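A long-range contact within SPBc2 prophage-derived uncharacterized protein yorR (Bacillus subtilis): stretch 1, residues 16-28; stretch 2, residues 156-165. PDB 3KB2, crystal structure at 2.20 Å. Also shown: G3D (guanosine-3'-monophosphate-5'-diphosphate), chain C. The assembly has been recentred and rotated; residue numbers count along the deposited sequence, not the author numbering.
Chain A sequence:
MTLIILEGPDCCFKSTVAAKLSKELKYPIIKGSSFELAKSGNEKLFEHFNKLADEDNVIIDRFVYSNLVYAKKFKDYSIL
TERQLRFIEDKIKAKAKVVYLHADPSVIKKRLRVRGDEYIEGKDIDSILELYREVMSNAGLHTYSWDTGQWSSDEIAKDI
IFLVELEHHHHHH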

ATOM      1  N   THR A  16      -8.167 -16.011   7.975  1.00 25.37           N
ATOM      2  CA  THR A  16      -9.061 -17.156   7.836  1.00 15.71           C
ATOM      3  C   THR A  16      -8.629 -18.172   8.893  1.00 20.45           C
ATOM      4  O   THR A  16      -9.447 -18.652   9.676  1.00 10.56           O
ATOM      5  N   VAL A  17      -7.337 -18.493   8.918  1.00 21.35           N
ATOM      6  CA  VAL A  17      -6.837 -19.449   9.899  1.00 20.87           C
ATOM      7  C   VAL A  17      -7.212 -18.976  11.291  1.00 11.75           C
ATOM      8  O   VAL A  17      -7.715 -19.746  12.101  1.00 13.76           O
ATOM      9  N   ALA A  18      -6.976 -17.696  11.552  1.00 10.48           N
ATOM     10  CA  ALA A  18      -7.280 -17.096  12.842  1.00  7.36           C
ATOM     11  C   ALA A  18      -8.740 -17.332  13.244  1.00 14.35           C
ATOM     12  O   ALA A  18      -9.042 -17.678  14.394  1.00  9.62           O
ATOM     13  N   ALA A  19      -9.646 -17.137  12.290  1.00 13.66           N
ATOM     14  CA  ALA A  19     -11.071 -17.319  12.537  1.00 12.35           C
ATOM     15  C   ALA A  19     -11.415 -18.775  12.836  1.00 13.89           C
ATOM     16  O   ALA A  19     -12.260 -19.061  13.680  1.00  7.71           O
ATOM     17  N   LYS A  20     -10.762 -19.693  12.123  1.00 15.13           N
ATOM     18  CA  LYS A  20     -11.000 -21.122  12.301  1.00 14.09           C
ATOM     19  C   LYS A  20     -10.417 -21.612  13.636  1.00 18.23           C
ATOM     20  O   LYS A  20     -11.016 -22.453  14.319  1.00 16.51           O
ATOM     21  N   LEU A  21      -9.253 -21.085  14.009  1.00 18.97           N
ATOM     22  CA  LEU A  21      -8.617 -21.470  15.264  1.00 18.30           C
ATOM     23  C   LEU A  21      -9.434 -20.924  16.426  1.00 13.66           C
ATOM     24  O   LEU A  21      -9.595 -21.582  17.450  1.00 16.51           O
ATOM     25  N   SER A  22      -9.968 -19.722  16.249  1.00 13.18           N
ATOM     26  CA  SER A  22     -10.761 -19.073  17.286  1.00 11.99           C
ATOM     27  C   SER A  22     -12.082 -19.788  17.558  1.00 20.52           C
ATOM     28  O   SER A  22     -12.537 -19.864  18.701  1.00 15.58           O
ATOM     29  N   LYS A  23     -12.704 -20.298  16.502  1.00 20.80           N
ATOM     30  CA  LYS A  23     -13.967 -21.010  16.634  1.00 17.50           C
ATOM     31  C   LYS A  23     -13.732 -22.269  17.464  1.00 25.52           C
ATOM     32  O   LYS A  23     -14.500 -22.568  18.377  1.00 24.94           O
ATOM     33  N   GLU A  24     -12.659 -22.992  17.152  1.00 23.69           N
ATOM     34  CA  GLU A  24     -12.319 -24.217  17.869  1.00 14.94           C
ATOM     35  C   GLU A  24     -11.767 -23.962  19.261  1.00 16.93           C
ATOM     36  O   GLU A  24     -12.383 -24.334  20.250  1.00 33.34           O
ATOM     37  N   LEU A  25     -10.604 -23.325  19.336  1.00 26.31           N
ATOM     38  CA  LEU A  25      -9.947 -23.053  20.618  1.00 21.02           C
ATOM     39  C   LEU A  25     -10.692 -22.032  21.463  1.00 26.78           C
ATOM     40  O   LEU A  25     -10.463 -21.925  22.670  1.00 27.88           O
ATOM     41  N   LYS A  26     -11.572 -21.285  20.809  1.00 27.78           N
ATOM     42  CA  LYS A  26     -12.350 -20.233  21.447  1.00 30.27           C
ATOM     43  C   LYS A  26     -11.463 -19.094  21.934  1.00 30.37           C
ATOM     44  O   LYS A  26     -11.768 -18.428  22.925  1.00 30.12           O
ATOM     45  N   TYR A  27     -10.353 -18.875  21.229  1.00 26.15           N
ATOM     46  CA  TYR A  27      -9.443 -17.789  21.573  1.00 18.73           C
ATOM     47  C   TYR A  27      -9.903 -16.527  20.853  1.00 18.63           C
ATOM     48  O   TYR A  27     -10.334 -16.580  19.708  1.00 24.38           O
ATOM     49  N   PRO A  28      -9.842 -15.372  21.525  1.00 20.56           N
ATOM     50  CA  PRO A  28     -10.269 -14.143  20.849  1.00 18.38           C
ATOM     51  C   PRO A  28      -9.204 -13.831  19.799  1.00 16.05           C
ATOM     52  O   PRO A  28      -8.067 -14.262  19.942  1.00 19.05           O
ATOM     53  N   ILE A 156      -4.298 -26.269   7.837  1.00 16.90           N
ATOM     54  CA  ILE A 156      -3.373 -25.530   8.679  1.00 16.46           C
ATOM     55  C   ILE A 156      -3.937 -25.413  10.101  1.00 18.25           C
ATOM     56  O   ILE A 156      -3.264 -25.782  11.069  1.00 19.09           O
ATOM     57  N   ALA A 157      -5.174 -24.944  10.228  1.00 17.18           N
ATOM     58  CA  ALA A 157      -5.791 -24.820  11.543  1.00 12.37           C
ATOM     59  C   ALA A 157      -5.767 -26.164  12.279  1.00 12.57           C
ATOM     60  O   ALA A 157      -5.477 -26.216  13.474  1.00 14.23           O
ATOM     61  N   LYS A 158      -6.059 -27.250  11.571  1.00 14.06           N
ATOM     62  CA  LYS A 158      -6.032 -28.575  12.182  1.00 11.58           C
ATOM     63  C   LYS A 158      -4.627 -28.876  12.707  1.00 14.56           C
ATOM     64  O   LYS A 158      -4.479 -29.368  13.822  1.00 14.73           O
ATOM     65  N   ASP A 159      -3.594 -28.566  11.923  1.00 14.65           N
ATOM     66  CA  ASP A 159      -2.216 -28.806  12.369  1.00 16.15           C
ATOM     67  C   ASP A 159      -1.890 -28.007  13.621  1.00 19.85           C
ATOM     68  O   ASP A 159      -1.279 -28.523  14.548  1.00 15.72           O
ATOM     69  N   ILE A 160      -2.292 -26.740  13.633  1.00 21.72           N
ATOM     70  CA  ILE A 160      -2.033 -25.877  14.772  1.00 15.52           C
ATOM     71  C   ILE A 160      -2.827 -26.332  15.993  1.00 14.13           C
ATOM     72  O   ILE A 160      -2.336 -26.268  17.124  1.00 14.29           O
ATOM     73  N   ILE A 161      -4.050 -26.801  15.771  1.00 18.22           N
ATOM     74  CA  ILE A 161      -4.883 -27.276  16.875  1.00 14.32           C
ATOM     75  C   ILE A 161      -4.193 -28.480  17.502  1.00 22.02           C
ATOM     76  O   ILE A 161      -4.171 -28.645  18.727  1.00 16.43           O
ATOM     77  N   PHE A 162      -3.620 -29.310  16.639  1.00 14.55           N
ATOM     78  CA  PHE A 162      -2.896 -30.491  17.067  1.00 10.77           C
ATOM     79  C   PHE A 162      -1.729 -30.100  17.974  1.00 13.74           C
ATOM     80  O   PHE A 162      -1.521 -30.707  19.016  1.00 15.64           O
ATOM     81  N   LEU A 163      -0.964 -29.095  17.555  1.00  7.03           N
ATOM     82  CA  LEU A 163       0.190 -28.606  18.312  1.00 20.23           C
ATOM     83  C   LEU A 163      -0.164 -28.034  19.675  1.00 17.79           C
ATOM     84  O   LEU A 163       0.568 -28.223  20.638  1.00 29.34           O
ATOM     85  N   VAL A 164      -1.271 -27.309  19.750  1.00 21.69           N
ATOM     86  CA  VAL A 164      -1.692 -26.724  21.015  1.00 19.15           C
ATOM     87  C   VAL A 164      -2.056 -27.822  21.992  1.00 23.33           C
ATOM     88  O   VAL A 164      -1.693 -27.766  23.166  1.00 20.43           O
ATOM     89  N   GLU A 165      -2.772 -28.826  21.496  1.00 25.40           N
ATOM     90  CA  GLU A 165      -3.168 -29.944  22.333  1.00 25.09           C
ATOM     91  C   GLU A 165      -1.932 -30.719  22.800  1.00 23.57           C
ATOM     92  O   GLU A 165      -1.826 -31.058  23.971  1.00 27.42           O
TER

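Two helices, 16-25 and 156-165, pack side by side with their N-to-C directions 46° apart. Their axes come within 9.4 Å at closest approach. The backbones draw nearest where Val17 meets Ala157, with CA of Val17 5.7 Å from CA of Ala157. The small side chain of Ala157 points toward the first helix and leaves a shallow hollow there.

Leu21 fills that hollow. Its CA-to-CB bond points sideways, but the m, t rotamer (chi1 -67°, chi2 173°) brings its end nearer the second helix. CD2 is the bump. CD2 of Leu21 lies 3.7 Å from CB of Ala157, 3.8 Å from CG2 of Ile160 and 3.8 Å from CG1 of Ile161. CD2 of Leu21 also sits 3.5 Å from the backbone O of Ala157. One methyl group is thus seated among three residues and touches the helix backbone itself.

Val17 points toward the second helix as a t rotamer. CG2 of Val17 meets CG2 of Ile156 at 3.9 Å. CG1 of Val17 lies 4.2 Å from CD1 of Ile160 and also 4.2 Å from CG2 of Ile156. Both isoleucines are m, t rotamers. Lys20 also starts out toward the partner, and its CB rests 4.0 Å from CB of Ala157. The end of its chain then leads away, so the contact is made by the aliphatic base.

Ile161, again m, t, points toward the first helix and has the largest covered area of any residue here. CG1 of Ile161 lies 3.8 Å from CD2 of Leu21, and CD1 of Ile161 lies 3.6 Å from CG of Glu24. Glu24 therefore packs here through its aliphatic part, and its carboxylate makes no polar contact across the pair.

Farther along, Leu25 (m, t) and Val164 (t) point toward each other's helix. CD2 of Leu25 lies 4.0 Å from CG1 of Val164. The helix ends here, and Lys26 follows with positive phi. Tyr27, an m rotamer beyond the turn, places its OH 4.1 Å from the same CG1 of Val164. That hydroxyl is hydrogen-bonded elsewhere in the structure.

No hydrogen bond crosses between the stretches; the fit rests on apolar shape, and 456 Å² is buried in total. Within stretch 1, OG of Ser22 donates a very short hydrogen bond of 2.4 Å to O of Tyr27, tying the helix to the segment after it. Thr16 takes no part in the packing. It serves the bound G3D instead: Thr16 N and Thr16 OG1 both donate to G3D O1A, at 2.9 Å and 2.7 Å.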

ATOM      1  CB  THR A  16      -8.926 -17.781   6.431  1.00  6.97           C
ATOM      2  OG1 THR A  16      -9.221 -16.781   5.453  1.00 11.25           O
ATOM      3  CG2 THR A  16      -9.895 -18.951   6.248  1.00 10.14           C
ATOM      4  CB  VAL A  17      -5.306 -19.617   9.808  1.00 12.51           C
ATOM      5  CG1 VAL A  17      -4.789 -20.380  11.019  1.00 11.40           C
ATOM      6  CG2 VAL A  17      -4.961 -20.375   8.550  1.00  9.42           C
ATOM      7  CB  ALA A  18      -6.986 -15.606  12.789  1.00  6.55           C
ATOM      8  CB  ALA A  19     -11.871 -16.835  11.322  1.00 21.55           C
ATOM      9  CB  LYS A  20     -10.390 -21.904  11.124  1.00 19.85           C
ATOM     10  CG  LYS A  20     -11.040 -21.629   9.754  1.00 12.56           C
ATOM     11  CD  LYS A  20     -10.284 -22.331   8.623  1.00 30.05           C
ATOM     12  CE  LYS A  20     -11.153 -22.578   7.380  1.00 26.94           C
ATOM     13  NZ  LYS A  20     -11.831 -21.362   6.883  1.00 32.04           N
ATOM     14  CB  LEU A  21      -7.185 -20.926  15.332  1.00 18.55           C
ATOM     15  CG  LEU A  21      -6.164 -21.517  14.344  1.00 18.43           C
ATOM     16  CD1 LEU A  21      -4.849 -20.741  14.433  1.00  6.68           C
ATOM     17  CD2 LEU A  21      -5.942 -22.994  14.645  1.00 17.70           C
ATOM     18  CB  SER A  22     -11.038 -17.625  16.891  1.00 16.27           C
ATOM     19  OG  SER A  22     -11.822 -16.976  17.874  1.00 23.83           O
ATOM     20  CB  LYS A  23     -14.497 -21.380  15.253  1.00 24.31           C
ATOM     21  CG  LYS A  23     -15.870 -22.012  15.241  1.00 32.54           C
ATOM     22  CD  LYS A  23     -16.274 -22.334  13.804  1.00 42.25           C
ATOM     23  CE  LYS A  23     -17.659 -22.989  13.723  1.00 40.73           C
ATOM     24  NZ  LYS A  23     -18.010 -23.393  12.332  1.00 31.58           N
ATOM     25  CB  GLU A  24     -11.303 -25.045  17.072  1.00 17.80           C
ATOM     26  CG  GLU A  24     -10.677 -26.218  17.861  1.00 35.74           C
ATOM     27  CD  GLU A  24     -11.558 -27.469  17.930  1.00 47.65           C
ATOM     28  OE1 GLU A  24     -11.164 -28.438  18.632  1.00 39.41           O
ATOM     29  OE2 GLU A  24     -12.631 -27.490  17.277  1.00 32.93           O
ATOM     30  CB  LEU A  25      -8.531 -22.541  20.368  1.00 18.15           C
ATOM     31  CG  LEU A  25      -7.579 -23.472  19.620  1.00 21.05           C
ATOM     32  CD1 LEU A  25      -6.438 -22.671  19.058  1.00 14.99           C
ATOM     33  CD2 LEU A  25      -7.076 -24.562  20.554  1.00 17.22           C
ATOM     34  CB  LYS A  26     -13.183 -20.801  22.597  1.00 37.19           C
ATOM     35  CG  LYS A  26     -14.252 -21.774  22.116  1.00 42.91           C
ATOM     36  CD  LYS A  26     -15.159 -22.208  23.246  1.00 52.57           C
ATOM     37  CE  LYS A  26     -16.326 -23.040  22.718  1.00 56.69           C
ATOM     38  NZ  LYS A  26     -17.168 -22.270  21.747  1.00 51.51           N
ATOM     39  CB  TYR A  27      -8.012 -18.086  21.122  1.00 17.61           C
ATOM     40  CG  TYR A  27      -7.265 -19.151  21.898  1.00 19.91           C
ATOM     41  CD1 TYR A  27      -7.769 -19.688  23.082  1.00 20.51           C
ATOM     42  CD2 TYR A  27      -6.040 -19.614  21.440  1.00 20.35           C
ATOM     43  CE1 TYR A  27      -7.061 -20.671  23.786  1.00 22.11           C
ATOM     44  CE2 TYR A  27      -5.329 -20.584  22.128  1.00 25.17           C
ATOM     45  CZ  TYR A  27      -5.837 -21.114  23.292  1.00 24.60           C
ATOM     46  OH  TYR A  27      -5.118 -22.111  23.915  1.00 25.90           O
ATOM     47  CB  PRO A  28     -10.254 -13.104  21.964  1.00 19.60           C
ATOM     48  CG  PRO A  28     -10.400 -13.899  23.206  1.00 18.23           C
ATOM     49  CD  PRO A  28      -9.591 -15.132  22.954  1.00 17.63           C
ATOM     50  CB  ILE A 156      -3.058 -24.147   8.034  1.00 17.78           C
ATOM     51  CG1 ILE A 156      -2.149 -24.381   6.817  1.00  7.15           C
ATOM     52  CG2 ILE A 156      -2.371 -23.203   9.035  1.00  5.51           C
ATOM     53  CD1 ILE A 156      -1.809 -23.142   6.029  1.00  1.00           C
ATOM     54  CB  ALA A 157      -7.213 -24.309  11.411  1.00 12.58           C
ATOM     55  CB  LYS A 158      -6.472 -29.623  11.156  1.00 24.91           C
ATOM     56  CG  LYS A 158      -6.193 -31.067  11.538  1.00 41.98           C
ATOM     57  CD  LYS A 158      -6.741 -32.021  10.466  1.00 50.99           C
ATOM     58  CE  LYS A 158      -6.531 -33.479  10.859  1.00 43.89           C
ATOM     59  NZ  LYS A 158      -7.141 -33.763  12.198  1.00 50.22           N
ATOM     60  CB  ASP A 159      -1.202 -28.432  11.289  1.00 13.81           C
ATOM     61  CG  ASP A 159      -0.843 -29.603  10.392  1.00 25.28           C
ATOM     62  OD1 ASP A 159      -1.409 -30.705  10.576  1.00 23.33           O
ATOM     63  OD2 ASP A 159       0.013 -29.420   9.503  1.00 22.39           O
ATOM     64  CB  ILE A 160      -2.369 -24.406  14.426  1.00 12.88           C
ATOM     65  CG1 ILE A 160      -1.355 -23.883  13.393  1.00 10.84           C
ATOM     66  CG2 ILE A 160      -2.377 -23.553  15.690  1.00 10.69           C
ATOM     67  CD1 ILE A 160      -1.665 -22.490  12.853  1.00  4.46           C
ATOM     68  CB  ILE A 161      -6.285 -27.675  16.373  1.00 21.65           C
ATOM     69  CG1 ILE A 161      -7.036 -26.410  15.945  1.00 17.73           C
ATOM     70  CG2 ILE A 161      -7.056 -28.419  17.483  1.00 20.96           C
ATOM     71  CD1 ILE A 161      -8.320 -26.669  15.236  1.00 19.17           C
ATOM     72  CB  PHE A 162      -2.361 -31.240  15.849  1.00 17.52           C
ATOM     73  CG  PHE A 162      -1.274 -32.215  16.178  1.00 28.37           C
ATOM     74  CD1 PHE A 162      -1.576 -33.446  16.762  1.00 21.73           C
ATOM     75  CD2 PHE A 162       0.063 -31.882  15.949  1.00 24.62           C
ATOM     76  CE1 PHE A 162      -0.563 -34.333  17.119  1.00 28.96           C
ATOM     77  CE2 PHE A 162       1.085 -32.757  16.301  1.00 22.39           C
ATOM     78  CZ  PHE A 162       0.775 -33.988  16.889  1.00 26.12           C
ATOM     79  CB  LEU A 163       0.938 -27.533  17.512  1.00 19.50           C
ATOM     80  CG  LEU A 163       1.896 -27.995  16.415  1.00 29.10           C
ATOM     81  CD1 LEU A 163       2.270 -26.835  15.507  1.00 21.88           C
ATOM     82  CD2 LEU A 163       3.133 -28.604  17.056  1.00 26.01           C
ATOM     83  CB  VAL A 164      -2.898 -25.812  20.826  1.00 22.14           C
ATOM     84  CG1 VAL A 164      -3.488 -25.433  22.174  1.00 17.23           C
ATOM     85  CG2 VAL A 164      -2.465 -24.580  20.060  1.00 14.90           C
ATOM     86  CB  GLU A 165      -4.117 -30.877  21.568  1.00 24.64           C
ATOM     87  CG  GLU A 165      -4.455 -32.183  22.297  1.00 43.83           C
ATOM     88  CD  GLU A 165      -5.605 -32.057  23.297  1.00 53.72           C
ATOM     89  OE1 GLU A 165      -6.764 -31.879  22.860  1.00 62.26           O
ATOM     90  OE2 GLU A 165      -5.348 -32.138  24.519  1.00 55.05           O
TER
HETATM   91  PB  G3D C 180      -4.757 -12.730   4.793  1.00 19.03           P
HETATM   92  O1B G3D C 180      -4.310 -11.467   4.053  1.00 17.86           O
HETATM   93  O2B G3D C 180      -3.709 -13.643   5.258  1.00 17.73           O
HETATM   94  O3B G3D C 180      -5.698 -12.268   6.074  1.00 19.49           O
HETATM   95  PA  G3D C 180      -7.199 -14.169   4.353  1.00 20.34           P
HETATM   96  O3A G3D C 180      -5.789 -13.519   3.934  1.00 26.80           O
HETATM   97  O1A G3D C 180      -7.057 -15.145   5.422  1.00 25.79           O
HETATM   98  O2A G3D C 180      -8.174 -12.996   4.543  1.00 26.59           O
HETATM   99  O5' G3D C 180      -7.557 -15.051   2.992  1.00 20.31           O
HETATM  100  C5' G3D C 180      -7.273 -14.255   1.769  1.00 14.94           C
HETATM  101  C4' G3D C 180      -8.282 -15.053   0.806  1.00 22.60           C
HETATM  102  O4' G3D C 180      -7.932 -16.422   0.546  1.00 14.77           O
HETATM  103  C3' G3D C 180      -9.682 -15.086   1.131  1.00 20.17           C
HETATM  104  O3' G3D C 180     -10.501 -14.830   0.018  1.00 26.36           O
HETATM  105  C2' G3D C 180     -10.012 -16.406   1.888  1.00 17.00           C
HETATM  106  O2' G3D C 180     -11.251 -16.808   1.693  1.00 28.27           O
HETATM  107  C1' G3D C 180      -9.029 -17.305   0.808  1.00 18.35           C
HETATM  108  N9  G3D C 180      -8.781 -18.650   1.450  1.00 22.48           N
HETATM  109  C8  G3D C 180      -8.808 -18.862   2.822  1.00 18.14           C
HETATM  110  N7  G3D C 180      -8.523 -20.184   2.809  1.00 10.30           N
HETATM  111  C5  G3D C 180      -8.476 -20.786   1.551  1.00 15.39           C
HETATM  112  C6  G3D C 180      -8.256 -21.993   1.275  1.00  6.77           C
HETATM  113  O6  G3D C 180      -7.993 -23.092   1.855  1.00 18.16           O
HETATM  114  N1  G3D C 180      -8.165 -22.176  -0.215  1.00 15.08           N
HETATM  115  C2  G3D C 180      -8.357 -21.109  -0.904  1.00 13.16           C
HETATM  116  N2  G3D C 180      -8.186 -21.300  -2.380  1.00 20.90           N
HETATM  117  N3  G3D C 180      -8.500 -19.827  -0.606  1.00 19.16           N
HETATM  118  C4  G3D C 180      -8.607 -19.782   0.719  1.00 12.83           C
HETATM  119  P1  G3D C 180     -11.469 -13.886  -0.090  1.00 43.69           P
HETATM  120  O4P G3D C 180     -12.752 -14.409   0.266  1.00 43.70           O
HETATM  121  O5P G3D C 180     -11.456 -13.616  -1.675  1.00 48.41           O
HETATM  122  O6P G3D C 180     -11.167 -12.462   0.388  1.00 34.14           O